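Local coordinates for ethylbenzene dehydrogenase alpha-subunit (Aromatoleum aromaticum, PDB 2IVF), which belongs to the molybdopterin oxidoreductase family and carries a molybdenum atom, an iron/sulfur cluster and the ligands MGD and MD1, at residues Ala190-Ala195 with Met611-Ser616; Val544-Trp549 with Pro961-Asp966; Leu331-Arg336 with Gly340-Ala345. One frame throughout, in Å; residues are numbered along the deposited sequence.

How the contacts relate
From the N terminus, 190-195 opens contact 1, whose loop closes only at 611-616, 416 residues on. Contact 3, a tight turn-back between 331-336 and 340-345, is nested inside that loop. Contact 2 opens at 544-549, before contact 1 has closed, and ends at 961-966, so the two long loops cross. They also touch in space: the salt bridge from Arg615 NE to Asp966 OD2 measures 2.9 Å, and both contacts reach the MD1 ligand. Together they tie a mixed sheet (strands 186-188 and 602-606) and helix 546-553 to the polypeptide entering strand 969-975. Contact 3 stands apart, its nearest atoms about 30 Å from contact 1 and about 20 Å from contact 2.

Contact 1. Residues Ala190-Ala195 with Met611-Ser616; sequences APHVHA and MRRKRS. With MD1 (phosphoric acid 4-(2-amino-4-oxo-3,4,5,6,-tetrahydro-pteridin-6-yl)-2-hydroxy-3,4-dimercapto-but-3-en-yl ester guanylate ester), chain N; ACT (acetate ion), chain E.
Ala190 and Arg613 mark the closest approach of the two backbones, yet their CA atoms remain 10.3 Å apart; 190-195 is irregular, while 611-616 leaves its helix at Lys614. With CG anti to the backbone N (chi1 -178°) the arginine side chain spans this gap, and a bend at chi3 (-76°) turns the guanidinium between Ala190 O and the phosphate. Arg613 NH1 donates to Ala190 O at 2.8 Å, in the carbonyl plane and on a lone pair; NH2 adds a weak second bond to that oxygen. Both segments follow the carboxyl ends of neighbouring parallel strands, 186-188 and 602-606, in a mixed sheet of the molybdopterin oxidoreductase family region, and the MD1 diphosphate lies between them. Arg613 NH2 meets MD1 O1B at 2.9 Å, and Arg613 NE meets MD1 O2B at 3.1 Å. O1B has a second donor, His194 NE2, at 2.8 Å. Arg612 NH1 donates to the other phosphate, 2.9 Å from MD1 O2A, and to O3A of the first. Asp220 forms salt bridges with both Arg613 NH1 and Lys614 NZ, which probably helps position the guanidinium. His192 NE2 donates at 2.7 Å to O of an acetate ion probably from the crystallisation liquor.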
loop_
_atom_site.group_PDB
_atom_site.type_symbol
_atom_site.label_atom_id
_atom_site.label_comp_id
_atom_site.label_asym_id
_atom_site.label_seq_id
_atom_site.Cartn_x
_atom_site.Cartn_y
_atom_site.Cartn_z
ATOM N N ALA A 190 -7.872 -20.532 -9.919
ATOM C CA ALA A 190 -8.205 -19.505 -8.938
ATOM C C ALA A 190 -7.825 -18.094 -9.442
ATOM O O ALA A 190 -7.161 -17.334 -8.731
ATOM C CB ALA A 190 -7.522 -19.828 -7.516
ATOM N N PRO A 191 -8.294 -17.703 -10.654
ATOM C CA PRO A 191 -7.922 -16.351 -11.082
ATOM C C PRO A 191 -8.603 -15.313 -10.223
ATOM O O PRO A 191 -9.795 -15.473 -9.883
ATOM C CB PRO A 191 -8.485 -16.265 -12.520
ATOM C CG PRO A 191 -9.593 -17.213 -12.520
ATOM C CD PRO A 191 -9.180 -18.344 -11.622
ATOM N N HIS A 192 -7.862 -14.248 -9.880
ATOM C CA HIS A 192 -8.447 -13.115 -9.198
ATOM C C HIS A 192 -8.952 -12.109 -10.224
ATOM O O HIS A 192 -9.020 -12.427 -11.411
ATOM C CB HIS A 192 -7.455 -12.502 -8.195
ATOM C CG HIS A 192 -8.102 -12.039 -6.933
ATOM N ND1 HIS A 192 -9.280 -11.317 -6.930
ATOM C CD2 HIS A 192 -7.721 -12.147 -5.629
ATOM C CE1 HIS A 192 -9.629 -11.059 -5.679
ATOM N NE2 HIS A 192 -8.694 -11.532 -4.872
ATOM N N VAL A 193 -9.367 -10.929 -9.789
ATOM C CA VAL A 193 -10.027 -9.980 -10.647
ATOM C C VAL A 193 -9.067 -8.841 -11.000
ATOM O O VAL A 193 -9.473 -7.852 -11.607
ATOM C CB VAL A 193 -11.355 -9.485 -10.005
ATOM C CG1 VAL A 193 -12.212 -8.661 -10.999
ATOM C CG2 VAL A 193 -12.135 -10.693 -9.488
ATOM N N HIS A 194 -7.791 -8.991 -10.663
ATOM C CA HIS A 194 -6.877 -7.856 -10.777
ATOM C C HIS A 194 -6.774 -7.357 -12.203
ATOM O O HIS A 194 -6.483 -6.193 -12.422
ATOM C CB HIS A 194 -5.471 -8.208 -10.355
ATOM C CG HIS A 194 -5.394 -8.963 -9.079
ATOM N ND1 HIS A 194 -5.891 -8.469 -7.893
ATOM C CD2 HIS A 194 -4.874 -10.177 -8.802
ATOM C CE1 HIS A 194 -5.685 -9.360 -6.938
ATOM N NE2 HIS A 194 -5.051 -10.400 -7.459
ATOM N N ALA A 195 -6.892 -8.276 -13.158
ATOM C CA ALA A 195 -6.736 -7.983 -14.584
ATOM C C ALA A 195 -7.979 -7.281 -15.082
ATOM O O ALA A 195 -8.005 -6.818 -16.212
ATOM C CB ALA A 195 -6.533 -9.284 -15.371
ATOM N N MET A 611 3.355 -19.168 -6.939
ATOM C CA MET A 611 4.627 -19.253 -6.259
ATOM C C MET A 611 4.661 -18.472 -4.938
ATOM O O MET A 611 5.421 -18.842 -4.048
ATOM C CB MET A 611 5.766 -18.825 -7.149
ATOM C CG MET A 611 5.995 -19.764 -8.305
ATOM S SD MET A 611 6.510 -21.465 -7.830
ATOM C CE MET A 611 8.083 -21.129 -7.091
ATOM N N ARG A 612 3.892 -17.391 -4.801
ATOM C CA ARG A 612 3.718 -16.774 -3.451
ATOM C C ARG A 612 2.327 -16.998 -2.811
ATOM O O ARG A 612 2.181 -16.984 -1.581
ATOM C CB ARG A 612 4.031 -15.279 -3.448
ATOM C CG ARG A 612 3.270 -14.456 -4.457
ATOM C CD ARG A 612 2.894 -13.135 -3.901
ATOM N NE ARG A 612 1.974 -13.274 -2.784
ATOM C CZ ARG A 612 0.653 -13.073 -2.826
ATOM N NH1 ARG A 612 0.029 -12.733 -3.959
ATOM N NH2 ARG A 612 -0.065 -13.242 -1.723
ATOM N N ARG A 613 1.297 -17.156 -3.630
ATOM C CA ARG A 613 -0.059 -17.254 -3.129
ATOM C C ARG A 613 -0.311 -18.590 -2.445
ATOM O O ARG A 613 -0.836 -18.608 -1.321
ATOM C CB ARG A 613 -1.101 -17.094 -4.228
ATOM C CG ARG A 613 -2.519 -17.153 -3.652
ATOM C CD ARG A 613 -3.555 -17.603 -4.629
ATOM N NE ARG A 613 -3.871 -16.516 -5.568
ATOM C CZ ARG A 613 -4.955 -16.519 -6.336
ATOM N NH1 ARG A 613 -5.810 -17.520 -6.270
ATOM N NH2 ARG A 613 -5.202 -15.515 -7.171
ATOM N N LYS A 614 0.035 -19.696 -3.090
ATOM C CA LYS A 614 -0.120 -21.001 -2.434
ATOM C C LYS A 614 0.828 -21.135 -1.272
ATOM O O LYS A 614 2.028 -20.876 -1.382
ATOM C CB LYS A 614 0.078 -22.205 -3.347
ATOM C CG LYS A 614 -1.187 -22.703 -4.035
ATOM C CD LYS A 614 -1.836 -21.628 -4.869
ATOM C CE LYS A 614 -2.866 -22.252 -5.812
ATOM N NZ LYS A 614 -3.760 -21.241 -6.473
ATOM N N ARG A 615 0.271 -21.586 -0.164
ATOM C CA ARG A 615 1.066 -21.862 1.022
ATOM C C ARG A 615 1.934 -23.050 0.715
ATOM O O ARG A 615 1.432 -24.106 0.280
ATOM C CB ARG A 615 0.194 -22.156 2.249
ATOM C CG ARG A 615 -0.406 -20.907 2.892
ATOM C CD ARG A 615 -1.263 -20.081 1.944
ATOM N NE ARG A 615 -1.936 -19.001 2.668
ATOM C CZ ARG A 615 -2.887 -18.259 2.116
ATOM N NH1 ARG A 615 -3.242 -18.494 0.856
ATOM N NH2 ARG A 615 -3.492 -17.312 2.829
ATOM N N SER A 616 3.242 -22.882 0.905
ATOM C CA SER A 616 4.225 -23.869 0.453
ATOM C C SER A 616 4.203 -24.189 -1.069
ATOM O O SER A 616 4.882 -25.093 -1.529
ATOM C CB SER A 616 4.130 -25.134 1.305
ATOM O OG SER A 616 4.506 -24.897 2.636
HETATM P PB MD1 N . -2.618 -13.210 -6.398
HETATM O O3B MD1 N . -1.732 -11.903 -6.478
HETATM O O1B MD1 N . -3.941 -12.877 -6.987
HETATM O O2B MD1 N . -1.869 -14.435 -6.759
HETATM O O3A MD1 N . -2.834 -13.332 -4.831
HETATM C C10 MD1 N . -3.942 -12.714 -4.142
HETATM C C11 MD1 N . -3.634 -12.944 -2.671
HETATM O O11 MD1 N . -2.615 -11.932 -2.368
HETATM C C12 MD1 N . -4.851 -12.661 -1.831
HETATM S S12 MD1 N . -6.186 -11.783 -2.441
HETATM C C13 MD1 N . -4.908 -13.038 -0.513
HETATM S S13 MD1 N . -6.234 -12.688 0.471
HETATM C C14 MD1 N . -3.825 -13.805 0.146
HETATM N N15 MD1 N . -3.163 -13.226 1.265
HETATM C C16 MD1 N . -2.071 -13.827 1.836
HETATM C C15 MD1 N . -1.567 -13.260 2.992
HETATM O O14 MD1 N . -2.094 -12.239 3.510
HETATM N N17 MD1 N . -0.438 -13.845 3.468
HETATM C C17 MD1 N . 0.114 -14.979 2.870
HETATM N N16 MD1 N . 1.202 -15.481 3.439
HETATM N N18 MD1 N . -0.433 -15.530 1.774
HETATM C C20 MD1 N . -1.510 -14.972 1.266
HETATM N N8 MD1 N . -2.098 -15.554 0.188
HETATM C C7 MD1 N . -3.230 -15.020 -0.521
HETATM P PA MD1 N . -0.422 -11.512 -7.327
HETATM O O1A MD1 N . -0.441 -10.019 -7.397
HETATM O O2A MD1 N . 0.746 -12.144 -6.672
HETATM O "O5'" MD1 N . -0.610 -12.138 -8.764
HETATM C "C5'" MD1 N . -1.590 -11.525 -9.595
HETATM C "C4'" MD1 N . -1.005 -11.235 -10.916
HETATM O "O4'" MD1 N . -2.020 -10.485 -11.573
HETATM C "C1'" MD1 N . -1.306 -9.635 -12.472
HETATM N N9 MD1 N . -2.080 -8.489 -12.967
HETATM C C4 MD1 N . -2.579 -8.427 -14.193
HETATM N N3 MD1 N . -2.526 -9.338 -15.193
HETATM C C2 MD1 N . -3.113 -9.082 -16.362
HETATM N N2 MD1 N . -3.080 -9.997 -17.368
HETATM N N1 MD1 N . -3.693 -7.842 -16.542
HETATM C C6 MD1 N . -3.780 -6.873 -15.571
HETATM O O6 MD1 N . -4.383 -5.827 -15.814
HETATM C C5 MD1 N . -3.204 -7.176 -14.328
HETATM N N7 MD1 N . -3.054 -6.524 -13.181
HETATM C C8 MD1 N . -2.381 -7.336 -12.361
HETATM C "C2'" MD1 N . -0.115 -9.132 -11.663
HETATM O "O2'" MD1 N . 1.005 -8.710 -12.478
HETATM C "C3'" MD1 N . 0.207 -10.313 -10.735
HETATM O "O3'" MD1 N . 1.417 -11.008 -11.136
HETATM C C ACT E . -10.187 -10.552 -2.060
HETATM O O ACT E . -9.085 -11.034 -2.276
HETATM O OXT ACT E . -10.203 -9.831 -1.021
HETATM C CH3 ACT E . -11.349 -10.844 -2.944
#

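Contact 2. Residues Val544-Trp549 with Pro961-Asp966; sequences VPPAMW and PAPVTD. With MD1 (phosphoric acid 4-(2-amino-4-oxo-3,4,5,6,-tetrahydro-pteridin-6-yl)-2-hydroxy-3,4-dimercapto-but-3-en-yl ester guanylate ester), chain N.
Ala547, on helix 546-553, meets Pro961 in a loop that leads into strand 969-975. That strand pairs with strands of the molybdopterin dinucleotide-binding domain, a family of the double-psi beta-barrel clan. Pro963, the centre of an inverse gamma turn, has its CA 6.0 Å from that of Ala547. Packing is closest at the Ala547 methyl: its CB points at the loop and lies 3.4 Å from Pro961 O, with Pro961 CG farther off at 4.2 Å. The two proline rings fit more loosely, since Pro546 CG and Pro963 CD come no nearer than 4.4 Å. Trp560 of helix 557-560 touches both Ala547 and Pro963, covering the junction from outside the two segments. Farther along the loop, beyond the packed prolines, Asp966 OD2 forms a salt bridge with Arg615 NE and makes only a van der Waals approach to MD1 C17, at 3.6 Å. One water bridges the segments, so amide and carbonyl are joined through it, with no direct hydrogen bond across: Ala547 N donates to this water at 2.9 Å, and the water in turn donates to Pro961 O at 2.7 Å.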
loop_
_atom_site.group_PDB
_atom_site.type_symbol
_atom_site.label_atom_id
_atom_site.label_comp_id
_atom_site.label_asym_id
_atom_site.label_seq_id
_atom_site.Cartn_x
_atom_site.Cartn_y
_atom_site.Cartn_z
ATOM N N VAL A 544 -14.610 -25.292 -8.047
ATOM C CA VAL A 544 -14.370 -26.451 -7.183
ATOM C C VAL A 544 -13.545 -26.026 -5.957
ATOM O O VAL A 544 -12.731 -25.096 -6.040
ATOM C CB VAL A 544 -13.672 -27.606 -7.993
ATOM C CG1 VAL A 544 -14.463 -27.899 -9.256
ATOM C CG2 VAL A 544 -12.233 -27.207 -8.358
ATOM N N PRO A 545 -13.785 -26.665 -4.798
ATOM C CA PRO A 545 -12.951 -26.400 -3.597
ATOM C C PRO A 545 -11.489 -26.654 -3.906
ATOM O O PRO A 545 -11.188 -27.737 -4.405
ATOM C CB PRO A 545 -13.454 -27.436 -2.570
ATOM C CG PRO A 545 -14.260 -28.439 -3.360
ATOM C CD PRO A 545 -14.822 -27.672 -4.529
ATOM N N PRO A 546 -10.603 -25.663 -3.707
ATOM C CA PRO A 546 -9.164 -25.804 -4.052
ATOM C C PRO A 546 -8.342 -26.808 -3.224
ATOM O O PRO A 546 -7.369 -27.382 -3.746
ATOM C CB PRO A 546 -8.639 -24.370 -3.927
ATOM C CG PRO A 546 -9.578 -23.725 -2.994
ATOM C CD PRO A 546 -10.904 -24.316 -3.201
ATOM N N ALA A 547 -8.768 -27.130 -1.999
ATOM C CA ALA A 547 -8.099 -28.194 -1.223
ATOM C C ALA A 547 -8.044 -29.541 -1.957
ATOM O O ALA A 547 -7.117 -30.349 -1.738
ATOM C CB ALA A 547 -8.746 -28.351 0.193
ATOM N N MET A 548 -9.050 -29.826 -2.785
ATOM C CA MET A 548 -9.176 -31.158 -3.355
ATOM C C MET A 548 -8.061 -31.444 -4.338
ATOM O O MET A 548 -7.372 -32.455 -4.202
ATOM C CB MET A 548 -10.521 -31.384 -4.054
ATOM C CG MET A 548 -11.718 -31.248 -3.147
ATOM S SD MET A 548 -11.581 -32.246 -1.643
ATOM C CE MET A 548 -13.190 -31.899 -0.891
ATOM N N TRP A 549 -7.892 -30.579 -5.329
ATOM C CA TRP A 549 -6.931 -30.865 -6.385
ATOM C C TRP A 549 -5.501 -30.690 -5.793
ATOM O O TRP A 549 -4.611 -31.448 -6.129
ATOM C CB TRP A 549 -7.175 -29.993 -7.630
ATOM C CG TRP A 549 -6.581 -28.649 -7.563
ATOM C CD1 TRP A 549 -7.005 -27.590 -6.848
ATOM C CD2 TRP A 549 -5.423 -28.233 -8.257
ATOM N NE1 TRP A 549 -6.150 -26.508 -7.031
ATOM C CE2 TRP A 549 -5.163 -26.893 -7.891
ATOM C CE3 TRP A 549 -4.550 -28.888 -9.126
ATOM C CZ2 TRP A 549 -4.101 -26.177 -8.400
ATOM C CZ3 TRP A 549 -3.480 -28.185 -9.631
ATOM C CH2 TRP A 549 -3.267 -26.839 -9.275
ATOM N N PRO A 961 -12.795 -26.524 2.981
ATOM C CA PRO A 961 -11.640 -26.251 3.827
ATOM C C PRO A 961 -10.613 -25.448 3.086
ATOM O O PRO A 961 -10.083 -25.916 2.097
ATOM C CB PRO A 961 -11.121 -27.658 4.178
ATOM C CG PRO A 961 -11.679 -28.553 3.172
ATOM C CD PRO A 961 -12.839 -27.927 2.519
ATOM N N ALA A 962 -10.343 -24.250 3.555
ATOM C CA ALA A 962 -9.387 -23.347 2.904
ATOM C C ALA A 962 -7.937 -23.674 3.298
ATOM O O ALA A 962 -7.586 -23.735 4.469
ATOM C CB ALA A 962 -9.732 -21.884 3.230
ATOM N N PRO A 963 -7.070 -23.894 2.297
ATOM C CA PRO A 963 -5.661 -24.248 2.546
ATOM C C PRO A 963 -4.781 -23.035 2.787
ATOM O O PRO A 963 -3.761 -22.843 2.108
ATOM C CB PRO A 963 -5.285 -24.951 1.250
ATOM C CG PRO A 963 -6.053 -24.130 0.227
ATOM C CD PRO A 963 -7.381 -23.852 0.861
ATOM N N VAL A 964 -5.156 -22.242 3.787
ATOM C CA VAL A 964 -4.780 -20.819 3.852
ATOM C C VAL A 964 -4.324 -20.397 5.240
ATOM O O VAL A 964 -4.117 -19.232 5.482
ATOM C CB VAL A 964 -5.948 -19.915 3.449
ATOM C CG1 VAL A 964 -6.441 -20.226 1.986
ATOM C CG2 VAL A 964 -7.118 -19.964 4.481
ATOM N N THR A 965 -4.195 -21.372 6.127
ATOM C CA THR A 965 -4.044 -21.174 7.569
ATOM C C THR A 965 -2.612 -20.858 7.966
ATOM O O THR A 965 -2.030 -21.500 8.834
ATOM C CB THR A 965 -4.498 -22.424 8.296
ATOM O OG1 THR A 965 -3.718 -23.541 7.847
ATOM C CG2 THR A 965 -6.014 -22.688 7.976
ATOM N N ASP A 966 -2.071 -19.832 7.355
ATOM C CA ASP A 966 -0.685 -19.469 7.546
ATOM C C ASP A 966 -0.377 -18.596 8.786
ATOM O O ASP A 966 0.785 -18.444 9.170
ATOM C CB ASP A 966 -0.154 -18.754 6.300
ATOM C CG ASP A 966 -0.843 -17.466 6.043
ATOM O OD1 ASP A 966 -0.627 -16.490 6.822
ATOM O OD2 ASP A 966 -1.518 -17.378 5.004
HETATM P PB MD1 N . -2.618 -13.210 -6.398
HETATM O O3B MD1 N . -1.732 -11.903 -6.478
HETATM O O1B MD1 N . -3.941 -12.877 -6.987
HETATM O O2B MD1 N . -1.869 -14.435 -6.759
HETATM O O3A MD1 N . -2.834 -13.332 -4.831
HETATM C C10 MD1 N . -3.942 -12.714 -4.142
HETATM C C11 MD1 N . -3.634 -12.944 -2.671
HETATM O O11 MD1 N . -2.615 -11.932 -2.368
HETATM C C12 MD1 N . -4.851 -12.661 -1.831
HETATM S S12 MD1 N . -6.186 -11.783 -2.441
HETATM C C13 MD1 N . -4.908 -13.038 -0.513
HETATM S S13 MD1 N . -6.234 -12.688 0.471
HETATM C C14 MD1 N . -3.825 -13.805 0.146
HETATM N N15 MD1 N . -3.163 -13.226 1.265
HETATM C C16 MD1 N . -2.071 -13.827 1.836
HETATM C C15 MD1 N . -1.567 -13.260 2.992
HETATM O O14 MD1 N . -2.094 -12.239 3.510
HETATM N N17 MD1 N . -0.438 -13.845 3.468
HETATM C C17 MD1 N . 0.114 -14.979 2.870
HETATM N N16 MD1 N . 1.202 -15.481 3.439
HETATM N N18 MD1 N . -0.433 -15.530 1.774
HETATM C C20 MD1 N . -1.510 -14.972 1.266
HETATM N N8 MD1 N . -2.098 -15.554 0.188
HETATM C C7 MD1 N . -3.230 -15.020 -0.521
HETATM P PA MD1 N . -0.422 -11.512 -7.327
HETATM O O1A MD1 N . -0.441 -10.019 -7.397
HETATM O O2A MD1 N . 0.746 -12.144 -6.672
HETATM O "O5'" MD1 N . -0.610 -12.138 -8.764
HETATM C "C5'" MD1 N . -1.590 -11.525 -9.595
HETATM C "C4'" MD1 N . -1.005 -11.235 -10.916
HETATM O "O4'" MD1 N . -2.020 -10.485 -11.573
HETATM C "C1'" MD1 N . -1.306 -9.635 -12.472
HETATM N N9 MD1 N . -2.080 -8.489 -12.967
HETATM C C4 MD1 N . -2.579 -8.427 -14.193
HETATM N N3 MD1 N . -2.526 -9.338 -15.193
HETATM C C2 MD1 N . -3.113 -9.082 -16.362
HETATM N N2 MD1 N . -3.080 -9.997 -17.368
HETATM N N1 MD1 N . -3.693 -7.842 -16.542
HETATM C C6 MD1 N . -3.780 -6.873 -15.571
HETATM O O6 MD1 N . -4.383 -5.827 -15.814
HETATM C C5 MD1 N . -3.204 -7.176 -14.328
HETATM N N7 MD1 N . -3.054 -6.524 -13.181
HETATM C C8 MD1 N . -2.381 -7.336 -12.361
HETATM C "C2'" MD1 N . -0.115 -9.132 -11.663
HETATM O "O2'" MD1 N . 1.005 -8.710 -12.478
HETATM C "C3'" MD1 N . 0.207 -10.313 -10.735
HETATM O "O3'" MD1 N . 1.417 -11.008 -11.136
HETATM O O HOH W 1 -11.031 -26.287 -0.380
#

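Contact 3. Residues Leu331-Arg336 with Gly340-Ala345; sequences LPLLVR and GKFLSA
Leu334 O is gripped by two neighbouring residues. Leu343 N donates to it at 2.8 Å, tilted out of the carbonyl plane, and Phe342 CA makes a CA-H...O contact with it at 3.4 Å. A water lies near both Leu334 O and Leu343 O. A second backbone bond, Arg336 N to Lys341 O, is 2.9 Å long and nearly straight at 174°. These two bonds flank Val335 and Phe342, whose CA atoms are 4.1 Å apart, which is the pattern of a single non-hydrogen-bonded antiparallel pair. At the turn, Gly340 N donates to Arg336 O at 3.0 Å. Together with the bond to Lys341 O and a glycine phi of 81°, this fits a G1 beta bulge opposite Arg336. Residues 340-343 thus make a single antiparallel bridge to edge strand 334-336, whose Val335 also bonds Arg399 of strand 395-400 through its backbone.

Phe342 has CG anti to its carbonyl carbon (chi1 -71°), which sends the ring back along the first segment. CE1 lies 3.9 Å from Leu333 CB and CD1 the same distance from Val335 CG2, both approaching the ring obliquely, while Leu334 O sits at its edge. Tyr815 meets this ring edge-to-face. On the far side of the bridge Leu334 and Leu343 lie alongside each other, pointing the same way, and Arg336 CG covers the CD1 branch of Leu343. The arginine's guanidinium turns to Asp338, a residue of the connecting turn, in a salt bridge. All this is consistent with main-chain bonds fixing the register while the apolar side chains fill in around them; at the backbone angles of Gly340 a CB would be jammed against the carbonyl O of the preceding residue.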
loop_
_atom_site.group_PDB
_atom_site.type_symbol
_atom_site.label_atom_id
_atom_site.label_comp_id
_atom_site.label_asym_id
_atom_site.label_seq_id
_atom_site.Cartn_x
_atom_site.Cartn_y
_atom_site.Cartn_z
ATOM N N LEU A 331 -29.472 -19.265 21.654
ATOM C CA LEU A 331 -29.190 -19.306 23.087
ATOM C C LEU A 331 -30.366 -19.810 23.942
ATOM O O LEU A 331 -30.152 -20.490 24.930
ATOM C CB LEU A 331 -28.631 -17.962 23.615
ATOM C CG LEU A 331 -27.305 -17.428 23.057
ATOM C CD1 LEU A 331 -26.734 -16.419 24.059
ATOM C CD2 LEU A 331 -26.310 -18.489 22.728
ATOM N N PRO A 332 -31.621 -19.455 23.600
ATOM C CA PRO A 332 -32.726 -20.071 24.358
ATOM C C PRO A 332 -33.214 -21.445 23.875
ATOM O O PRO A 332 -34.150 -21.964 24.452
ATOM C CB PRO A 332 -33.854 -19.052 24.184
ATOM C CG PRO A 332 -33.617 -18.517 22.847
ATOM C CD PRO A 332 -32.122 -18.400 22.689
ATOM N N LEU A 333 -32.623 -22.031 22.836
ATOM C CA LEU A 333 -33.142 -23.309 22.351
ATOM C C LEU A 333 -32.640 -24.410 23.260
ATOM O O LEU A 333 -31.513 -24.344 23.770
ATOM C CB LEU A 333 -32.748 -23.594 20.908
ATOM C CG LEU A 333 -33.372 -22.665 19.858
ATOM C CD1 LEU A 333 -32.873 -23.012 18.470
ATOM C CD2 LEU A 333 -34.918 -22.719 19.872
ATOM N N LEU A 334 -33.485 -25.412 23.440
ATOM C CA LEU A 334 -33.208 -26.499 24.362
ATOM C C LEU A 334 -32.395 -27.618 23.732
ATOM O O LEU A 334 -32.610 -28.015 22.577
ATOM C CB LEU A 334 -34.498 -27.055 24.894
ATOM C CG LEU A 334 -35.361 -26.136 25.757
ATOM C CD1 LEU A 334 -36.704 -26.880 26.024
ATOM C CD2 LEU A 334 -34.655 -25.795 27.073
ATOM N N VAL A 335 -31.466 -28.115 24.540
ATOM C CA VAL A 335 -30.536 -29.136 24.175
ATOM C C VAL A 335 -30.703 -30.252 25.185
ATOM O O VAL A 335 -30.943 -30.009 26.366
ATOM C CB VAL A 335 -29.083 -28.581 24.162
ATOM C CG1 VAL A 335 -28.115 -29.670 23.790
ATOM C CG2 VAL A 335 -28.971 -27.449 23.182
ATOM N N ARG A 336 -30.639 -31.477 24.687
ATOM C CA ARG A 336 -30.803 -32.678 25.472
ATOM C C ARG A 336 -29.508 -32.932 26.217
ATOM O O ARG A 336 -28.424 -32.858 25.628
ATOM C CB ARG A 336 -31.108 -33.861 24.546
ATOM C CG ARG A 336 -32.445 -33.766 23.808
ATOM C CD ARG A 336 -32.696 -34.940 22.873
ATOM N NE ARG A 336 -32.532 -36.230 23.527
ATOM C CZ ARG A 336 -32.913 -37.399 23.008
ATOM N NH1 ARG A 336 -33.505 -37.474 21.829
ATOM N NH2 ARG A 336 -32.680 -38.506 23.675
ATOM N N GLY A 340 -26.717 -34.354 23.700
ATOM C CA GLY A 340 -26.059 -33.109 23.371
ATOM C C GLY A 340 -26.647 -32.429 22.146
ATOM O O GLY A 340 -26.096 -31.476 21.619
ATOM N N LYS A 341 -27.784 -32.924 21.701
ATOM C CA LYS A 341 -28.370 -32.432 20.470
ATOM C C LYS A 341 -29.620 -31.636 20.790
ATOM O O LYS A 341 -30.291 -31.886 21.802
ATOM C CB LYS A 341 -28.634 -33.627 19.522
ATOM C CG LYS A 341 -27.375 -33.937 18.658
ATOM C CD LYS A 341 -27.261 -35.368 18.262
ATOM C CE LYS A 341 -25.867 -35.703 17.705
ATOM N NZ LYS A 341 -25.358 -34.753 16.670
ATOM N N PHE A 342 -29.917 -30.652 19.953
ATOM C CA PHE A 342 -31.129 -29.861 20.146
ATOM C C PHE A 342 -32.334 -30.797 20.337
ATOM O O PHE A 342 -32.478 -31.822 19.631
ATOM C CB PHE A 342 -31.394 -28.922 18.972
ATOM C CG PHE A 342 -30.438 -27.759 18.871
ATOM C CD1 PHE A 342 -30.538 -26.672 19.729
ATOM C CD2 PHE A 342 -29.458 -27.742 17.881
ATOM C CE1 PHE A 342 -29.660 -25.591 19.628
ATOM C CE2 PHE A 342 -28.590 -26.694 17.756
ATOM C CZ PHE A 342 -28.683 -25.589 18.637
ATOM N N LEU A 343 -33.178 -30.452 21.308
ATOM C CA LEU A 343 -34.450 -31.136 21.490
ATOM C C LEU A 343 -35.314 -30.871 20.268
ATOM O O LEU A 343 -35.534 -29.701 19.923
ATOM C CB LEU A 343 -35.157 -30.611 22.732
ATOM C CG LEU A 343 -36.507 -31.244 23.049
ATOM C CD1 LEU A 343 -36.319 -32.730 23.244
ATOM C CD2 LEU A 343 -37.112 -30.560 24.278
ATOM N N SER A 344 -35.776 -31.944 19.619
ATOM C CA SER A 344 -36.586 -31.833 18.415
ATOM C C SER A 344 -37.989 -32.368 18.627
ATOM O O SER A 344 -38.261 -33.132 19.573
ATOM C CB SER A 344 -35.941 -32.557 17.236
ATOM O OG SER A 344 -36.250 -33.939 17.225
ATOM N N ALA A 345 -38.892 -31.942 17.749
ATOM C CA ALA A 345 -40.280 -32.357 17.818
ATOM C C ALA A 345 -40.359 -33.844 17.522
ATOM O O ALA A 345 -41.235 -34.523 18.033
ATOM C CB ALA A 345 -41.114 -31.561 16.849
HETATM O O HOH W 2 -34.830 -27.480 21.105
#